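Local coordinates for inactive glucansucrase (Lactobacillus reuteri, PDB 5JBD), which is an inactive member of the glucansucrases of glycoside hydrolase family 70, multidomain proteins built around a TIM barrel, at residues 506-520 / 547-560. Numbering follows the deposited sequence.
Sequences LNNNLLASVRYGKGV and MAQQSVAINMGRAH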
loop_
_atom_site.group_PDB
_atom_site.type_symbol
_atom_site.label_atom_id
_atom_site.label_comp_id
_atom_site.label_asym_id
_atom_site.label_seq_id
_atom_site.Cartn_x
_atom_site.Cartn_y
_atom_site.Cartn_z
ATOM N N LEU A 506 13.221 29.609 -22.781
ATOM C CA LEU A 506 13.218 30.350 -24.051
ATOM C C LEU A 506 12.359 31.608 -23.969
ATOM O O LEU A 506 12.611 32.578 -24.667
ATOM C CB LEU A 506 12.748 29.450 -25.197
ATOM C CG LEU A 506 13.585 28.184 -25.419
ATOM C CD1 LEU A 506 12.877 27.269 -26.406
ATOM C CD2 LEU A 506 15.016 28.483 -25.873
ATOM N N ASN A 507 11.319 31.567 -23.146
ATOM C CA ASN A 507 10.575 32.761 -22.748
ATOM C C ASN A 507 10.034 32.443 -21.370
ATOM O O ASN A 507 10.406 31.415 -20.827
ATOM C CB ASN A 507 9.490 33.143 -23.790
ATOM C CG ASN A 507 8.408 32.074 -23.961
ATOM O OD1 ASN A 507 7.942 31.476 -22.992
ATOM N ND2 ASN A 507 8.002 31.839 -25.209
ATOM N N ASN A 508 9.156 33.266 -20.798
ATOM C CA ASN A 508 8.764 33.061 -19.398
ATOM C C ASN A 508 7.982 31.764 -19.142
ATOM O O ASN A 508 7.962 31.288 -18.007
ATOM C CB ASN A 508 7.971 34.258 -18.845
ATOM C CG ASN A 508 7.912 34.274 -17.308
ATOM O OD1 ASN A 508 8.887 33.920 -16.619
ATOM N ND2 ASN A 508 6.750 34.644 -16.765
ATOM N N ASN A 509 7.378 31.187 -20.185
ATOM C CA ASN A 509 6.559 29.984 -20.038
ATOM C C ASN A 509 6.950 28.811 -20.937
ATOM O O ASN A 509 6.174 27.870 -21.067
ATOM C CB ASN A 509 5.088 30.352 -20.274
ATOM C CG ASN A 509 4.640 31.500 -19.397
ATOM O OD1 ASN A 509 4.701 31.421 -18.174
ATOM N ND2 ASN A 509 4.246 32.595 -20.016
ATOM N N LEU A 510 8.158 28.827 -21.502
ATOM C CA LEU A 510 8.593 27.789 -22.440
ATOM C C LEU A 510 10.051 27.449 -22.184
ATOM O O LEU A 510 10.874 28.356 -22.064
ATOM C CB LEU A 510 8.424 28.293 -23.873
ATOM C CG LEU A 510 8.903 27.410 -25.044
ATOM C CD1 LEU A 510 7.926 26.273 -25.300
ATOM C CD2 LEU A 510 9.044 28.260 -26.288
ATOM N N LEU A 511 10.377 26.152 -22.126
ATOM C CA LEU A 511 11.771 25.742 -22.036
ATOM C C LEU A 511 12.162 24.685 -23.051
ATOM O O LEU A 511 11.298 24.008 -23.628
ATOM C CB LEU A 511 12.099 25.308 -20.613
ATOM C CG LEU A 511 11.597 23.987 -20.033
ATOM C CD1 LEU A 511 12.296 22.768 -20.632
ATOM C CD2 LEU A 511 11.818 24.015 -18.527
ATOM N N ALA A 512 13.475 24.571 -23.255
ATOM C CA ALA A 512 14.109 23.530 -24.063
ATOM C C ALA A 512 14.971 22.674 -23.147
ATOM O O ALA A 512 15.803 23.206 -22.380
ATOM C CB ALA A 512 14.952 24.151 -25.170
ATOM N N SER A 513 14.714 21.367 -23.162
ATOM C CA SER A 513 15.513 20.376 -22.435
ATOM C C SER A 513 16.252 19.560 -23.481
ATOM O O SER A 513 15.623 18.899 -24.299
ATOM C CB SER A 513 14.626 19.476 -21.585
ATOM O OG SER A 513 15.421 18.604 -20.808
ATOM N N VAL A 514 17.584 19.666 -23.467
ATOM C CA VAL A 514 18.435 19.108 -24.507
ATOM C C VAL A 514 19.351 18.054 -23.900
ATOM O O VAL A 514 19.978 18.318 -22.864
ATOM C CB VAL A 514 19.293 20.203 -25.177
ATOM C CG1 VAL A 514 20.349 19.601 -26.098
ATOM C CG2 VAL A 514 18.394 21.151 -25.988
ATOM N N ARG A 515 19.439 16.897 -24.552
ATOM C CA ARG A 515 20.475 15.902 -24.260
ATOM C C ARG A 515 21.489 15.888 -25.393
ATOM O O ARG A 515 21.111 15.909 -26.565
ATOM C CB ARG A 515 19.847 14.517 -24.034
ATOM C CG ARG A 515 18.867 14.453 -22.856
ATOM C CD ARG A 515 19.526 14.770 -21.512
ATOM N NE ARG A 515 20.569 13.800 -21.167
ATOM C CZ ARG A 515 20.357 12.575 -20.674
ATOM N NH1 ARG A 515 19.125 12.132 -20.448
ATOM N NH2 ARG A 515 21.400 11.775 -20.407
ATOM N N TYR A 516 22.776 15.891 -25.055
ATOM C CA TYR A 516 23.823 16.113 -26.072
ATOM C C TYR A 516 24.253 14.852 -26.818
ATOM O O TYR A 516 24.891 14.964 -27.863
ATOM C CB TYR A 516 25.046 16.826 -25.463
ATOM C CG TYR A 516 24.708 18.208 -24.966
ATOM C CD1 TYR A 516 24.397 19.229 -25.865
ATOM C CD2 TYR A 516 24.672 18.499 -23.615
ATOM C CE1 TYR A 516 24.035 20.498 -25.430
ATOM C CE2 TYR A 516 24.350 19.782 -23.166
ATOM C CZ TYR A 516 24.027 20.773 -24.082
ATOM O OH TYR A 516 23.696 22.043 -23.657
ATOM N N GLY A 517 23.896 13.670 -26.305
ATOM C CA GLY A 517 24.186 12.402 -26.988
ATOM C C GLY A 517 25.208 11.547 -26.251
ATOM O O GLY A 517 25.939 12.031 -25.373
ATOM N N LYS A 518 25.262 10.271 -26.616
ATOM C CA LYS A 518 26.166 9.327 -25.960
ATOM C C LYS A 518 27.615 9.772 -26.162
ATOM O O LYS A 518 28.029 10.059 -27.280
ATOM C CB LYS A 518 25.968 7.903 -26.485
ATOM C CG LYS A 518 26.671 6.876 -25.613
ATOM C CD LYS A 518 26.573 5.470 -26.153
ATOM C CE LYS A 518 27.394 4.531 -25.275
ATOM N NZ LYS A 518 27.439 3.187 -25.883
ATOM N N GLY A 519 28.368 9.856 -25.065
ATOM C CA GLY A 519 29.755 10.342 -25.112
ATOM C C GLY A 519 29.918 11.839 -25.380
ATOM O O GLY A 519 31.001 12.271 -25.745
ATOM N N VAL A 520 28.848 12.622 -25.195
ATOM C CA VAL A 520 28.892 14.084 -25.379
ATOM C C VAL A 520 28.574 14.689 -24.032
ATOM O O VAL A 520 27.416 14.750 -23.621
ATOM C CB VAL A 520 27.895 14.574 -26.453
ATOM C CG1 VAL A 520 28.207 16.009 -26.833
ATOM C CG2 VAL A 520 27.970 13.679 -27.686
ATOM N N MET A 547 0.184 31.345 -25.481
ATOM C CA MET A 547 1.509 31.816 -25.882
ATOM C C MET A 547 1.498 32.289 -27.326
ATOM O O MET A 547 1.011 31.587 -28.212
ATOM C CB MET A 547 2.563 30.710 -25.696
ATOM C CG MET A 547 3.995 31.125 -26.008
ATOM S SD MET A 547 5.170 29.790 -25.720
ATOM C CE MET A 547 4.818 28.755 -27.146
ATOM N N ALA A 548 2.022 33.497 -27.555
ATOM C CA ALA A 548 2.073 34.070 -28.896
ATOM C C ALA A 548 3.030 33.270 -29.777
ATOM O O ALA A 548 4.030 32.724 -29.295
ATOM C CB ALA A 548 2.509 35.541 -28.843
ATOM N N GLN A 549 2.709 33.186 -31.067
ATOM C CA GLN A 549 3.577 32.496 -32.015
ATOM C C GLN A 549 4.898 33.239 -32.142
ATOM O O GLN A 549 4.917 34.480 -32.177
ATOM C CB GLN A 549 2.910 32.329 -33.387
ATOM C CG GLN A 549 3.773 31.604 -34.417
ATOM C CD GLN A 549 2.977 31.211 -35.652
ATOM O OE1 GLN A 549 2.599 32.059 -36.460
ATOM N NE2 GLN A 549 2.743 29.919 -35.816
ATOM N N GLN A 550 5.984 32.469 -32.222
ATOM C CA GLN A 550 7.343 33.007 -32.290
ATOM C C GLN A 550 8.344 31.965 -32.749
ATOM O O GLN A 550 8.067 30.762 -32.707
ATOM C CB GLN A 550 7.779 33.524 -30.915
ATOM C CG GLN A 550 8.006 32.430 -29.859
ATOM C CD GLN A 550 7.951 32.984 -28.452
ATOM O OE1 GLN A 550 8.979 33.331 -27.880
ATOM N NE2 GLN A 550 6.741 33.128 -27.911
ATOM N N SER A 551 9.517 32.442 -33.138
ATOM C CA SER A 551 10.659 31.593 -33.445
ATOM C C SER A 551 11.549 31.469 -32.195
ATOM O O SER A 551 11.628 32.410 -31.414
ATOM C CB SER A 551 11.448 32.200 -34.593
ATOM O OG SER A 551 12.513 31.356 -34.978
ATOM N N VAL A 552 12.170 30.300 -32.005
ATOM C CA VAL A 552 13.099 30.063 -30.897
ATOM C C VAL A 552 14.351 29.364 -31.408
ATOM O O VAL A 552 14.293 28.640 -32.398
ATOM C CB VAL A 552 12.467 29.219 -29.770
ATOM C CG1 VAL A 552 11.314 29.982 -29.130
ATOM C CG2 VAL A 552 11.977 27.868 -30.282
ATOM N N ALA A 553 15.465 29.559 -30.694
ATOM C CA ALA A 553 16.758 28.998 -31.071
ATOM C C ALA A 553 17.192 27.987 -30.004
ATOM O O ALA A 553 17.395 28.369 -28.853
ATOM C CB ALA A 553 17.788 30.111 -31.192
ATOM N N ILE A 554 17.310 26.715 -30.394
ATOM C CA ILE A 554 17.688 25.618 -29.484
ATOM C C ILE A 554 19.155 25.256 -29.692
ATOM O O ILE A 554 19.566 24.990 -30.811
ATOM C CB ILE A 554 16.861 24.330 -29.749
ATOM C CG1 ILE A 554 15.372 24.643 -29.902
ATOM C CG2 ILE A 554 17.106 23.290 -28.649
ATOM C CD1 ILE A 554 14.785 25.467 -28.778
ATOM N N ASN A 555 19.940 25.225 -28.624
ATOM C CA ASN A 555 21.331 24.820 -28.734
ATOM C C ASN A 555 21.476 23.301 -28.616
ATOM O O ASN A 555 21.458 22.752 -27.507
ATOM C CB ASN A 555 22.199 25.504 -27.682
ATOM C CG ASN A 555 23.671 25.177 -27.854
ATOM O OD1 ASN A 555 24.074 24.636 -28.892
ATOM N ND2 ASN A 555 24.490 25.538 -26.872
ATOM N N MET A 556 21.674 22.635 -29.752
ATOM C CA MET A 556 21.892 21.183 -29.785
ATOM C C MET A 556 23.321 20.776 -29.397
ATOM O O MET A 556 23.569 19.602 -29.091
ATOM C CB MET A 556 21.539 20.628 -31.171
ATOM C CG MET A 556 20.153 21.025 -31.682
ATOM S SD MET A 556 18.798 20.569 -30.572
ATOM C CE MET A 556 18.852 18.792 -30.712
ATOM N N GLY A 557 24.248 21.731 -29.432
ATOM C CA GLY A 557 25.642 21.510 -29.068
ATOM C C GLY A 557 26.592 21.467 -30.252
ATOM O O GLY A 557 26.181 21.213 -31.386
ATOM N N ARG A 558 27.874 21.669 -29.960
ATOM C CA ARG A 558 28.940 21.690 -30.968
ATOM C C ARG A 558 29.117 20.358 -31.694
ATOM O O ARG A 558 29.615 20.336 -32.807
ATOM C CB ARG A 558 30.299 22.085 -30.345
ATOM C CG ARG A 558 30.376 23.515 -29.838
ATOM C CD ARG A 558 30.453 24.506 -30.990
ATOM N NE ARG A 558 30.298 25.882 -30.528
ATOM C CZ ARG A 558 30.100 26.930 -31.325
ATOM N NH1 ARG A 558 30.039 26.781 -32.652
ATOM N NH2 ARG A 558 29.969 28.147 -30.786
ATOM N N ALA A 559 28.706 19.257 -31.066
ATOM C CA ALA A 559 28.722 17.952 -31.723
ATOM C C ALA A 559 27.692 17.823 -32.832
ATOM O O ALA A 559 27.737 16.854 -33.580
ATOM C CB ALA A 559 28.516 16.839 -30.695
ATOM N N HIS A 560 26.772 18.787 -32.952
ATOM C CA HIS A 560 25.632 18.662 -33.840
ATOM C C HIS A 560 25.422 19.845 -34.795
ATOM O O HIS A 560 24.286 20.244 -35.059
ATOM C CB HIS A 560 24.397 18.429 -32.983
ATOM C CG HIS A 560 24.513 17.217 -32.112
ATOM N ND1 HIS A 560 24.462 15.941 -32.621
ATOM C CD2 HIS A 560 24.734 17.087 -30.785
ATOM C CE1 HIS A 560 24.624 15.073 -31.637
ATOM N NE2 HIS A 560 24.789 15.744 -30.512
HETATM O O HOH W 1 21.685 17.385 -28.865
HETATM O O HOH W 2 21.260 23.215 -24.694
#
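L506 and I554 meet methyl to methyl, CD1 to CD1 at 3.5 Å, where two antiparallel sheets pack face to face as in a beta sandwich, their strands 510-515 and 550-555 running 24° from parallel. It is a worked example of an apolar interface whose cross-segment hydrogen bonds lie toward its two ends. Between the ends, A512 CB and V514 CG2 settle on I554, while L510 CD2 reaches V552 CG1; strand 537-542 adds L540 and A538 around I554. At one end the N507 side chain serves both segments. Its OD1 accepts from N509 N at 2.9 Å, in the carbonyl plane, closing an Asx turn, whereas ND2 makes two weak but straight bonds, to M547 SD and to Q550 OE1. M547 is extended as far as its sulfur, chi1 and chi2 both anti (-177° and 178°), which carries SD to N507 and against L510 CB. Q550 NE2 is paid by A548 O. Near the other end, water takes over: one molecule donates to both R515 O and M556 O, another donates to N555 O and bonds Y516 OH, which also pairs with T502 of strand 501-505. N555 OD1 receives G557 N from above its carbonyl plane, a second Asx turn. H560, its ND1 held by Q563 OE1, donates from NE2 to Y516 O, which lies at the ring edge in its plane, 2.8 Å away.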